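Local structure of RTX-adhesin (Marinomonas primoryensis, 5IRB) at residues 148-159 with 177-188; 13-23 with 101-109. The protein is a stretch of tandem calcium-binding beta-sandwich domains from a giant bacterial adhesin that attaches its Antarctic bacterium to diatoms and ice. All coordinates share one frame; numbering follows the deposited sequence.

How the interactions relate
From the N terminus the chain first lays down 13-23, a calcium-binding turn leading into the short strand 20-21, and about 80 residues later returns to it with 101-109, the end of strand 95-106. Interaction 2 thereby closes the edge of the first five-stranded mixed sheet. Only after that does 148-159 open interaction 1, a shorter closure inside the second such sheet, where strand 149-154 meets strand 183-191 after helix 175-180. The two contacts follow in series, neither nested nor crossed, with centres about 38 Å apart and nearest atoms about 12 Å apart. One ties an outer parallel strand, the other an inner antiparallel pair; each includes calcium ligands.

Interaction 1: 148-159 with 177-188; sequences DTVSMTINGTLY and DLAQDNSFQVSV. With CA (calcium ion), chain J.
Strands 149-154 and 183-188 pair antiparallel inside a five-stranded sheet, and the hairpin turn after the first strand docks against helix 175-180 at Asp-177. Ser-151 and Ser-187 form the hydrogen-bonded pair, with Ser-187 N to Ser-151 O at 2.9 Å. Further along, waters bridge the strands, one joining Thr-153 N to Gln-185 O. On the buried side Ile-154 CG1 sits over the centre of one Phe-184 face, 3.7 Å from the centroid, a CH-pi contact, and CD1 lies over the same face near CZ. Met-152 SD approaches this ring obliquely, a Met-aromatic contact, while Met-152 CB packs against Val-186 CG2. Across the contact Asp-177 uses both oxygens. OD2, lying in the plane of the tyrosine ring, accepts the Tyr-159 OH at 2.6 Å through its anti lone pair; OD1 takes Asn-155 ND2 at 3.0 Å and a water shared with Thr-157 OG1. Asp-181 has CG anti to its backbone N (chi1 -170°), which turns the carboxylate to the hairpin: OD2 accepts Asn-155 N at 2.8 Å, nearly straight, while OD1 binds calcium at 2.3 Å. Ser-183 O and four waters complete this largely hydrated site, beside a beta hairpin closed by a type I' turn (Ile-154 to Thr-157) in a beta-sandwich domain.

Interaction 2: 13-23 with 101-109; sequences DPVTGDSVINA and TESFIVKTS. With CA (calcium ion), chain C.
Phe-104, at the break in strand 95-106, reaches to Val-15 and Ile-21 of the calcium-binding segment. Phe-104 CB lies 4.0 Å from Val-15 CG2. Ile-21, with CG1 beside its own backbone N (chi1 -63°), sends that atom obliquely to Phe-104 CD2 at 3.9 Å; Leu-74 of helix 71-76 touches both side chains. Glu-102 bends at chi2 (62°), its CG sliding past Val-15 CG2, and OE2 accepts a hydrogen bond from a water that in turn accepts from Val-15 N and Ser-19 OG and donates to Ser-103 O. Between the strands the backbone makes a parallel ladder: Ile-105 N to Ser-19 O at 2.8 Å, Ile-21 N to Ile-105 O at 2.7 Å, and Lys-107 N to Ile-21 O. Val-20 and Ile-105 share one side of it, Ile-21 and Val-106 the other. Val-20 O binds calcium at 2.4 Å, alongside Thr-16 OG1 at 2.6 Å and Asp-18 OD1 at 2.5 Å. Asp-18 OD1 also accepts Val-20 N, from above the carboxylate plane, fixing the carboxylate in an Asx turn. Glu-25 and three waters fill out the shell: a calcium-binding loop that runs directly into the parallel edge strand of a mixed sheet.

Interaction 1: 148-159 with 177-188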
loop_
_atom_site.group_PDB
_atom_site.type_symbol
_atom_site.label_atom_id
_atom_site.label_comp_id
_atom_site.label_asym_id
_atom_site.label_seq_id
_atom_site.Cartn_x
_atom_site.Cartn_y
_atom_site.Cartn_z
ATOM N N ASP A 148 -3.205 -3.213 12.724
ATOM C CA ASP A 148 -4.276 -3.117 11.726
ATOM C C ASP A 148 -4.106 -4.132 10.603
ATOM O O ASP A 148 -2.987 -4.569 10.315
ATOM C CB ASP A 148 -4.340 -1.706 11.114
ATOM C CG ASP A 148 -4.939 -0.660 12.073
ATOM O OD1 ASP A 148 -5.529 -1.066 13.096
ATOM O OD2 ASP A 148 -4.827 0.557 11.782
ATOM N N THR A 149 -5.221 -4.484 9.964
ATOM C CA THR A 149 -5.214 -5.416 8.850
ATOM C C THR A 149 -4.890 -4.714 7.534
ATOM O O THR A 149 -5.456 -3.668 7.214
ATOM C CB THR A 149 -6.560 -6.141 8.738
ATOM O OG1 THR A 149 -6.790 -6.862 9.947
ATOM C CG2 THR A 149 -6.552 -7.142 7.604
ATOM N N VAL A 150 -3.946 -5.294 6.792
ATOM C CA VAL A 150 -3.613 -4.850 5.440
ATOM C C VAL A 150 -4.022 -5.932 4.455
ATOM O O VAL A 150 -3.665 -7.094 4.634
ATOM C CB VAL A 150 -2.116 -4.537 5.308
ATOM C CG1 VAL A 150 -1.716 -4.278 3.827
ATOM C CG2 VAL A 150 -1.769 -3.338 6.174
ATOM N N SER A 151 -4.818 -5.571 3.456
ATOM C CA SER A 151 -5.259 -6.562 2.491
ATOM C C SER A 151 -5.175 -6.076 1.038
ATOM O O SER A 151 -5.133 -4.873 0.752
ATOM C CB SER A 151 -6.675 -7.023 2.815
ATOM O OG SER A 151 -7.590 -5.964 2.726
ATOM N N MET A 152 -5.127 -7.036 0.122
ATOM C CA MET A 152 -5.017 -6.753 -1.301
ATOM C C MET A 152 -5.450 -8.001 -2.031
ATOM O O MET A 152 -5.234 -9.106 -1.534
ATOM C CB MET A 152 -3.596 -6.365 -1.668
ATOM C CG MET A 152 -2.588 -7.460 -1.376
ATOM S SD MET A 152 -0.937 -6.790 -1.227
ATOM C CE MET A 152 -1.009 -6.284 0.495
ATOM N N THR A 153 -6.091 -7.835 -3.182
ATOM C CA THR A 153 -6.471 -8.974 -3.996
ATOM C C THR A 153 -5.764 -8.872 -5.351
ATOM O O THR A 153 -5.987 -7.932 -6.122
ATOM C CB THR A 153 -7.985 -9.046 -4.197
ATOM O OG1 THR A 153 -8.622 -9.074 -2.922
ATOM C CG2 THR A 153 -8.355 -10.307 -4.949
ATOM N N ILE A 154 -4.905 -9.847 -5.622
ATOM C CA ILE A 154 -3.981 -9.774 -6.749
ATOM C C ILE A 154 -4.197 -10.995 -7.622
ATOM O O ILE A 154 -3.974 -12.127 -7.182
ATOM C CB ILE A 154 -2.509 -9.689 -6.286
ATOM C CG1 ILE A 154 -2.321 -8.491 -5.358
ATOM C CG2 ILE A 154 -1.555 -9.569 -7.500
ATOM C CD1 ILE A 154 -0.964 -8.413 -4.697
ATOM N N ASN A 155 -4.670 -10.755 -8.842
ATOM C CA ASN A 155 -5.051 -11.822 -9.761
ATOM C C ASN A 155 -6.083 -12.745 -9.133
ATOM O O ASN A 155 -6.035 -13.962 -9.301
ATOM C CB ASN A 155 -3.818 -12.619 -10.179
ATOM C CG ASN A 155 -4.065 -13.489 -11.392
ATOM O OD1 ASN A 155 -4.850 -13.129 -12.264
ATOM N ND2 ASN A 155 -3.397 -14.639 -11.452
ATOM N N GLY A 156 -7.023 -12.161 -8.399
ATOM C CA GLY A 156 -8.067 -12.947 -7.759
ATOM C C GLY A 156 -7.683 -13.565 -6.433
ATOM O O GLY A 156 -8.524 -14.150 -5.756
ATOM N N THR A 157 -6.432 -13.418 -6.024
ATOM C CA THR A 157 -6.026 -14.012 -4.758
ATOM C C THR A 157 -5.873 -12.947 -3.694
ATOM O O THR A 157 -5.151 -11.959 -3.873
ATOM C CB THR A 157 -4.694 -14.781 -4.887
ATOM O OG1 THR A 157 -4.871 -15.910 -5.752
ATOM C CG2 THR A 157 -4.197 -15.242 -3.514
ATOM N N LEU A 158 -6.562 -13.178 -2.580
ATOM C CA LEU A 158 -6.514 -12.308 -1.424
ATOM C C LEU A 158 -5.238 -12.521 -0.644
ATOM O O LEU A 158 -4.952 -13.635 -0.226
ATOM C CB LEU A 158 -7.721 -12.566 -0.520
ATOM C CG LEU A 158 -7.801 -11.713 0.748
ATOM C CD1 LEU A 158 -7.893 -10.237 0.430
ATOM C CD2 LEU A 158 -8.991 -12.180 1.591
ATOM N N TYR A 159 -4.471 -11.462 -0.450
ATOM C CA TYR A 159 -3.321 -11.526 0.440
ATOM C C TYR A 159 -3.575 -10.626 1.640
ATOM O O TYR A 159 -4.008 -9.492 1.469
ATOM C CB TYR A 159 -2.033 -11.102 -0.273
ATOM C CG TYR A 159 -1.588 -12.017 -1.404
ATOM C CD1 TYR A 159 -2.099 -11.884 -2.700
ATOM C CD2 TYR A 159 -0.639 -13.017 -1.169
ATOM C CE1 TYR A 159 -1.648 -12.724 -3.746
ATOM C CE2 TYR A 159 -0.198 -13.854 -2.197
ATOM C CZ TYR A 159 -0.701 -13.695 -3.472
ATOM O OH TYR A 159 -0.253 -14.540 -4.449
ATOM N N ASP A 177 0.912 -14.179 -9.905
ATOM C CA ASP A 177 -0.209 -13.255 -9.745
ATOM C C ASP A 177 0.198 -11.857 -10.174
ATOM O O ASP A 177 -0.523 -11.187 -10.904
ATOM C CB ASP A 177 -0.748 -13.240 -8.298
ATOM C CG ASP A 177 -1.422 -14.544 -7.926
ATOM O OD1 ASP A 177 -1.996 -15.191 -8.837
ATOM O OD2 ASP A 177 -1.378 -14.921 -6.737
ATOM N N LEU A 178 1.367 -11.423 -9.733
ATOM C CA LEU A 178 1.848 -10.097 -10.089
ATOM C C LEU A 178 2.110 -9.987 -11.587
ATOM O O LEU A 178 1.929 -8.921 -12.166
ATOM C CB LEU A 178 3.111 -9.750 -9.289
ATOM C CG LEU A 178 2.845 -9.477 -7.793
ATOM C CD1 LEU A 178 4.120 -9.503 -6.952
ATOM C CD2 LEU A 178 2.134 -8.136 -7.620
ATOM N N ALA A 179 2.543 -11.081 -12.214
ATOM C CA ALA A 179 2.722 -11.102 -13.671
ATOM C C ALA A 179 1.405 -10.878 -14.418
ATOM O O ALA A 179 1.406 -10.401 -15.559
ATOM C CB ALA A 179 3.366 -12.416 -14.124
ATOM N N GLN A 180 0.290 -11.235 -13.781
ATOM C CA GLN A 180 -1.008 -11.183 -14.440
ATOM C C GLN A 180 -1.901 -10.037 -14.006
ATOM O O GLN A 180 -2.964 -9.842 -14.580
ATOM C CB GLN A 180 -1.728 -12.503 -14.236
ATOM C CG GLN A 180 -1.145 -13.604 -15.077
ATOM C CD GLN A 180 -1.580 -14.978 -14.631
ATOM O OE1 GLN A 180 -2.685 -15.424 -14.944
ATOM N NE2 GLN A 180 -0.709 -15.664 -13.896
ATOM N N ASP A 181 -1.489 -9.289 -12.992
ATOM C CA ASP A 181 -2.324 -8.238 -12.436
ATOM C C ASP A 181 -1.405 -7.069 -12.116
ATOM O O ASP A 181 -0.794 -7.042 -11.044
ATOM C CB ASP A 181 -3.042 -8.730 -11.161
ATOM C CG ASP A 181 -4.118 -7.775 -10.668
ATOM O OD1 ASP A 181 -4.274 -6.680 -11.245
ATOM O OD2 ASP A 181 -4.796 -8.105 -9.667
ATOM N N ASN A 182 -1.296 -6.100 -13.019
ATOM C CA ASN A 182 -0.292 -5.052 -12.837
ATOM C C ASN A 182 -0.800 -3.800 -12.133
ATOM O O ASN A 182 -0.040 -2.860 -11.897
ATOM C CB ASN A 182 0.343 -4.676 -14.178
ATOM C CG ASN A 182 -0.648 -4.098 -15.174
ATOM O OD1 ASN A 182 -1.781 -3.762 -14.837
ATOM N ND2 ASN A 182 -0.210 -3.985 -16.426
ATOM N N SER A 183 -2.076 -3.815 -11.760
ATOM C CA SER A 183 -2.655 -2.725 -10.996
ATOM C C SER A 183 -3.695 -3.257 -10.004
ATOM O O SER A 183 -4.686 -3.874 -10.387
ATOM C CB SER A 183 -3.284 -1.688 -11.922
ATOM O OG SER A 183 -3.773 -0.603 -11.153
ATOM N N PHE A 184 -3.478 -2.986 -8.728
ATOM C CA PHE A 184 -4.426 -3.417 -7.697
ATOM C C PHE A 184 -4.541 -2.474 -6.495
ATOM O O PHE A 184 -3.629 -1.704 -6.206
ATOM C CB PHE A 184 -4.044 -4.822 -7.233
ATOM C CG PHE A 184 -2.635 -4.927 -6.747
ATOM C CD1 PHE A 184 -2.308 -4.578 -5.447
ATOM C CD2 PHE A 184 -1.631 -5.362 -7.606
ATOM C CE1 PHE A 184 -1.006 -4.667 -5.002
ATOM C CE2 PHE A 184 -0.317 -5.458 -7.167
ATOM C CZ PHE A 184 -0.011 -5.101 -5.854
ATOM N N GLN A 185 -5.684 -2.524 -5.814
ATOM C CA GLN A 185 -5.865 -1.812 -4.559
ATOM C C GLN A 185 -5.314 -2.526 -3.334
ATOM O O GLN A 185 -5.355 -3.759 -3.246
ATOM C CB GLN A 185 -7.329 -1.496 -4.316
ATOM C CG GLN A 185 -7.831 -0.372 -5.169
ATOM C CD GLN A 185 -8.670 0.603 -4.363
ATOM O OE1 GLN A 185 -8.568 1.818 -4.547
ATOM N NE2 GLN A 185 -9.487 0.081 -3.447
ATOM N N VAL A 186 -4.690 -1.732 -2.467
ATOM C CA VAL A 186 -4.240 -2.154 -1.147
ATOM C C VAL A 186 -4.952 -1.322 -0.081
ATOM O O VAL A 186 -5.014 -0.100 -0.202
ATOM C CB VAL A 186 -2.725 -1.990 -0.999
ATOM C CG1 VAL A 186 -2.262 -2.495 0.338
ATOM C CG2 VAL A 186 -2.020 -2.789 -2.108
ATOM N N SER A 187 -5.489 -1.970 0.952
ATOM C CA SER A 187 -6.211 -1.242 2.003
ATOM C C SER A 187 -5.724 -1.540 3.392
ATOM O O SER A 187 -5.226 -2.641 3.666
ATOM C CB SER A 187 -7.696 -1.577 1.975
ATOM O OG SER A 187 -8.269 -1.233 0.739
ATOM N N VAL A 188 -5.985 -0.591 4.288
ATOM C CA VAL A 188 -5.711 -0.767 5.695
ATOM C C VAL A 188 -7.027 -0.465 6.388
ATOM O O VAL A 188 -7.681 0.533 6.103
ATOM C CB VAL A 188 -4.563 0.151 6.237
ATOM C CG1 VAL A 188 -4.820 1.646 5.991
ATOM C CG2 VAL A 188 -4.367 -0.097 7.722
HETATM CA CA CA J . -6.051 -5.298 -11.619
HETATM O O HOH W 1 -7.393 -4.161 5.159
HETATM O O HOH W 2 -7.614 -3.754 -1.020
HETATM O O HOH W 3 -7.190 -5.328 -4.072
HETATM O O HOH W 4 -7.176 -9.501 -8.113
HETATM O O HOH W 5 -4.422 -16.000 -8.372
HETATM O O HOH W 6 -4.189 -17.326 -13.169
HETATM O O HOH W 7 -6.529 -6.065 -9.265
HETATM O O HOH W 8 -4.677 -4.309 -13.289
HETATM O O HOH W 9 -7.089 -7.271 -12.106
HETATM O O HOH W 10 -7.495 -3.394 -11.411
#

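Interaction 2: 13-23 with 101-109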
loop_
_atom_site.group_PDB
_atom_site.type_symbol
_atom_site.label_atom_id
_atom_site.label_comp_id
_atom_site.label_asym_id
_atom_site.label_seq_id
_atom_site.Cartn_x
_atom_site.Cartn_y
_atom_site.Cartn_z
ATOM N N ASP A 13 -23.804 14.412 34.403
ATOM C CA ASP A 13 -22.815 13.335 34.311
ATOM C C ASP A 13 -22.072 13.420 32.981
ATOM O O ASP A 13 -22.613 13.962 32.014
ATOM C CB ASP A 13 -23.497 11.970 34.441
ATOM C CG ASP A 13 -24.204 11.796 35.765
ATOM O OD1 ASP A 13 -23.643 12.200 36.802
ATOM O OD2 ASP A 13 -25.336 11.274 35.772
ATOM N N PRO A 14 -20.842 12.874 32.921
ATOM C CA PRO A 14 -20.087 12.825 31.663
ATOM C C PRO A 14 -20.927 12.248 30.532
ATOM O O PRO A 14 -21.601 11.239 30.724
ATOM C CB PRO A 14 -18.911 11.910 32.000
ATOM C CG PRO A 14 -18.681 12.165 33.463
ATOM C CD PRO A 14 -20.056 12.347 34.055
ATOM N N VAL A 15 -20.896 12.902 29.376
ATOM C CA VAL A 15 -21.709 12.497 28.245
ATOM C C VAL A 15 -21.354 11.104 27.707
ATOM O O VAL A 15 -20.209 10.860 27.307
ATOM C CB VAL A 15 -21.621 13.538 27.126
ATOM C CG1 VAL A 15 -22.341 13.041 25.891
ATOM C CG2 VAL A 15 -22.206 14.871 27.615
ATOM N N THR A 16 -22.351 10.215 27.711
ATOM C CA THR A 16 -22.197 8.774 27.464
ATOM C C THR A 16 -21.126 8.104 28.322
ATOM O O THR A 16 -20.501 7.130 27.893
ATOM C CB THR A 16 -21.847 8.474 25.987
ATOM O OG1 THR A 16 -20.555 9.012 25.678
ATOM C CG2 THR A 16 -22.879 9.067 25.062
ATOM N N GLY A 17 -20.907 8.619 29.527
ATOM C CA GLY A 17 -19.903 8.045 30.406
ATOM C C GLY A 17 -18.450 8.395 30.108
ATOM O O GLY A 17 -17.694 8.686 31.040
ATOM N N ASP A 18 -18.035 8.322 28.844
ATOM C CA ASP A 18 -16.655 8.658 28.490
ATOM C C ASP A 18 -16.435 10.088 27.976
ATOM O O ASP A 18 -15.314 10.424 27.572
ATOM C CB ASP A 18 -16.110 7.656 27.459
ATOM C CG ASP A 18 -16.792 7.758 26.101
ATOM O OD1 ASP A 18 -17.862 8.384 26.012
ATOM O OD2 ASP A 18 -16.254 7.198 25.110
ATOM N N SER A 19 -17.482 10.915 27.983
ATOM C CA SER A 19 -17.386 12.309 27.527
ATOM C C SER A 19 -17.094 12.442 26.016
ATOM O O SER A 19 -16.779 13.541 25.544
ATOM C CB SER A 19 -16.313 13.069 28.310
ATOM O OG SER A 19 -16.684 13.245 29.661
ATOM N N VAL A 20 -17.226 11.340 25.269
ATOM C CA VAL A 20 -16.924 11.321 23.834
ATOM C C VAL A 20 -18.116 10.841 23.019
ATOM O O VAL A 20 -18.678 9.776 23.268
ATOM C CB VAL A 20 -15.700 10.417 23.511
ATOM C CG1 VAL A 20 -15.481 10.302 21.994
ATOM C CG2 VAL A 20 -14.442 10.929 24.219
ATOM N N ILE A 21 -18.470 11.631 22.013
ATOM C CA ILE A 21 -19.500 11.256 21.066
ATOM C C ILE A 21 -18.877 10.750 19.752
ATOM O O ILE A 21 -18.175 11.499 19.063
ATOM C CB ILE A 21 -20.424 12.428 20.746
ATOM C CG1 ILE A 21 -21.183 12.876 22.010
ATOM C CG2 ILE A 21 -21.409 12.037 19.654
ATOM C CD1 ILE A 21 -22.157 11.829 22.513
ATOM N N ASN A 22 -19.098 9.477 19.443
ATOM C CA ASN A 22 -18.548 8.882 18.229
ATOM C C ASN A 22 -19.626 8.827 17.154
ATOM O O ASN A 22 -20.747 9.302 17.379
ATOM C CB ASN A 22 -17.944 7.484 18.503
ATOM C CG ASN A 22 -18.988 6.414 18.846
ATOM O OD1 ASN A 22 -20.184 6.593 18.658
ATOM N ND2 ASN A 22 -18.515 5.283 19.346
ATOM N N ALA A 23 -19.282 8.257 15.995
ATOM C CA ALA A 23 -20.177 8.189 14.843
ATOM C C ALA A 23 -21.470 7.469 15.165
ATOM O O ALA A 23 -22.547 7.883 14.742
ATOM C CB ALA A 23 -19.467 7.470 13.638
ATOM N N THR A 101 -23.243 23.500 33.150
ATOM C CA THR A 101 -22.811 23.184 31.800
ATOM C C THR A 101 -22.034 21.883 31.858
ATOM O O THR A 101 -21.562 21.481 32.929
ATOM C CB THR A 101 -21.933 24.281 31.161
ATOM O OG1 THR A 101 -20.738 24.424 31.931
ATOM C CG2 THR A 101 -22.676 25.629 31.089
ATOM N N GLU A 102 -21.911 21.245 30.687
ATOM C CA GLU A 102 -21.138 20.036 30.504
ATOM C C GLU A 102 -20.510 20.059 29.116
ATOM O O GLU A 102 -21.203 20.076 28.101
ATOM C CB GLU A 102 -22.028 18.796 30.667
ATOM C CG GLU A 102 -21.263 17.474 30.700
ATOM C CD GLU A 102 -20.310 17.389 31.864
ATOM O OE1 GLU A 102 -20.530 18.102 32.860
ATOM O OE2 GLU A 102 -19.331 16.613 31.779
ATOM N N SER A 103 -19.190 20.093 29.087
ATOM C CA SER A 103 -18.460 19.979 27.835
ATOM C C SER A 103 -18.219 18.521 27.476
ATOM O O SER A 103 -18.248 17.629 28.329
ATOM C CB SER A 103 -17.136 20.728 27.914
ATOM O OG SER A 103 -16.223 20.063 28.761
ATOM N N PHE A 104 -18.032 18.277 26.188
ATOM C CA PHE A 104 -17.808 16.924 25.709
ATOM C C PHE A 104 -16.975 17.005 24.444
ATOM O O PHE A 104 -16.737 18.097 23.920
ATOM C CB PHE A 104 -19.128 16.186 25.486
ATOM C CG PHE A 104 -20.037 16.859 24.515
ATOM C CD1 PHE A 104 -20.853 17.909 24.918
ATOM C CD2 PHE A 104 -20.083 16.451 23.195
ATOM C CE1 PHE A 104 -21.688 18.535 24.028
ATOM C CE2 PHE A 104 -20.915 17.073 22.298
ATOM C CZ PHE A 104 -21.721 18.124 22.713
ATOM N N ILE A 105 -16.504 15.847 23.994
ATOM C CA ILE A 105 -15.718 15.735 22.760
ATOM C C ILE A 105 -16.501 15.025 21.661
ATOM O O ILE A 105 -17.134 13.995 21.904
ATOM C CB ILE A 105 -14.422 14.979 23.039
ATOM C CG1 ILE A 105 -13.613 15.736 24.101
ATOM C CG2 ILE A 105 -13.631 14.700 21.731
ATOM C CD1 ILE A 105 -12.446 14.962 24.643
ATOM N N VAL A 106 -16.448 15.570 20.448
ATOM C CA VAL A 106 -17.013 14.893 19.284
ATOM C C VAL A 106 -15.882 14.377 18.380
ATOM O O VAL A 106 -15.053 15.151 17.911
ATOM C CB VAL A 106 -17.938 15.812 18.477
ATOM C CG1 VAL A 106 -18.504 15.075 17.271
ATOM C CG2 VAL A 106 -19.084 16.314 19.362
ATOM N N LYS A 107 -15.895 13.066 18.153
ATOM C CA LYS A 107 -14.919 12.326 17.350
ATOM C C LYS A 107 -15.653 11.261 16.563
ATOM O O LYS A 107 -15.805 10.138 17.027
ATOM C CB LYS A 107 -13.856 11.689 18.248
ATOM C CG LYS A 107 -12.672 11.036 17.516
ATOM C CD LYS A 107 -11.854 12.006 16.686
ATOM C CE LYS A 107 -10.696 11.272 15.988
ATOM N NZ LYS A 107 -9.820 10.576 16.988
ATOM N N THR A 108 -16.129 11.624 15.379
ATOM C CA THR A 108 -16.983 10.725 14.634
ATOM C C THR A 108 -16.294 10.051 13.448
ATOM O O THR A 108 -16.873 9.159 12.832
ATOM C CB THR A 108 -18.191 11.484 14.097
ATOM O OG1 THR A 108 -17.712 12.606 13.349
ATOM C CG2 THR A 108 -19.083 11.985 15.249
ATOM N N SER A 109 -15.071 10.466 13.132
ATOM C CA SER A 109 -14.241 9.703 12.208
ATOM C C SER A 109 -12.751 9.937 12.424
ATOM O O SER A 109 -12.347 10.785 13.219
ATOM C CB SER A 109 -14.605 10.024 10.755
ATOM O OG SER A 109 -14.405 11.396 10.481
HETATM CA CA CA C . -19.151 7.573 24.052
HETATM O O HOH W 11 -18.894 15.190 29.363
HETATM O O HOH W 12 -19.496 5.795 25.761
HETATM O O HOH W 13 -17.050 6.718 22.430
HETATM O O HOH W 14 -18.208 5.007 23.173
#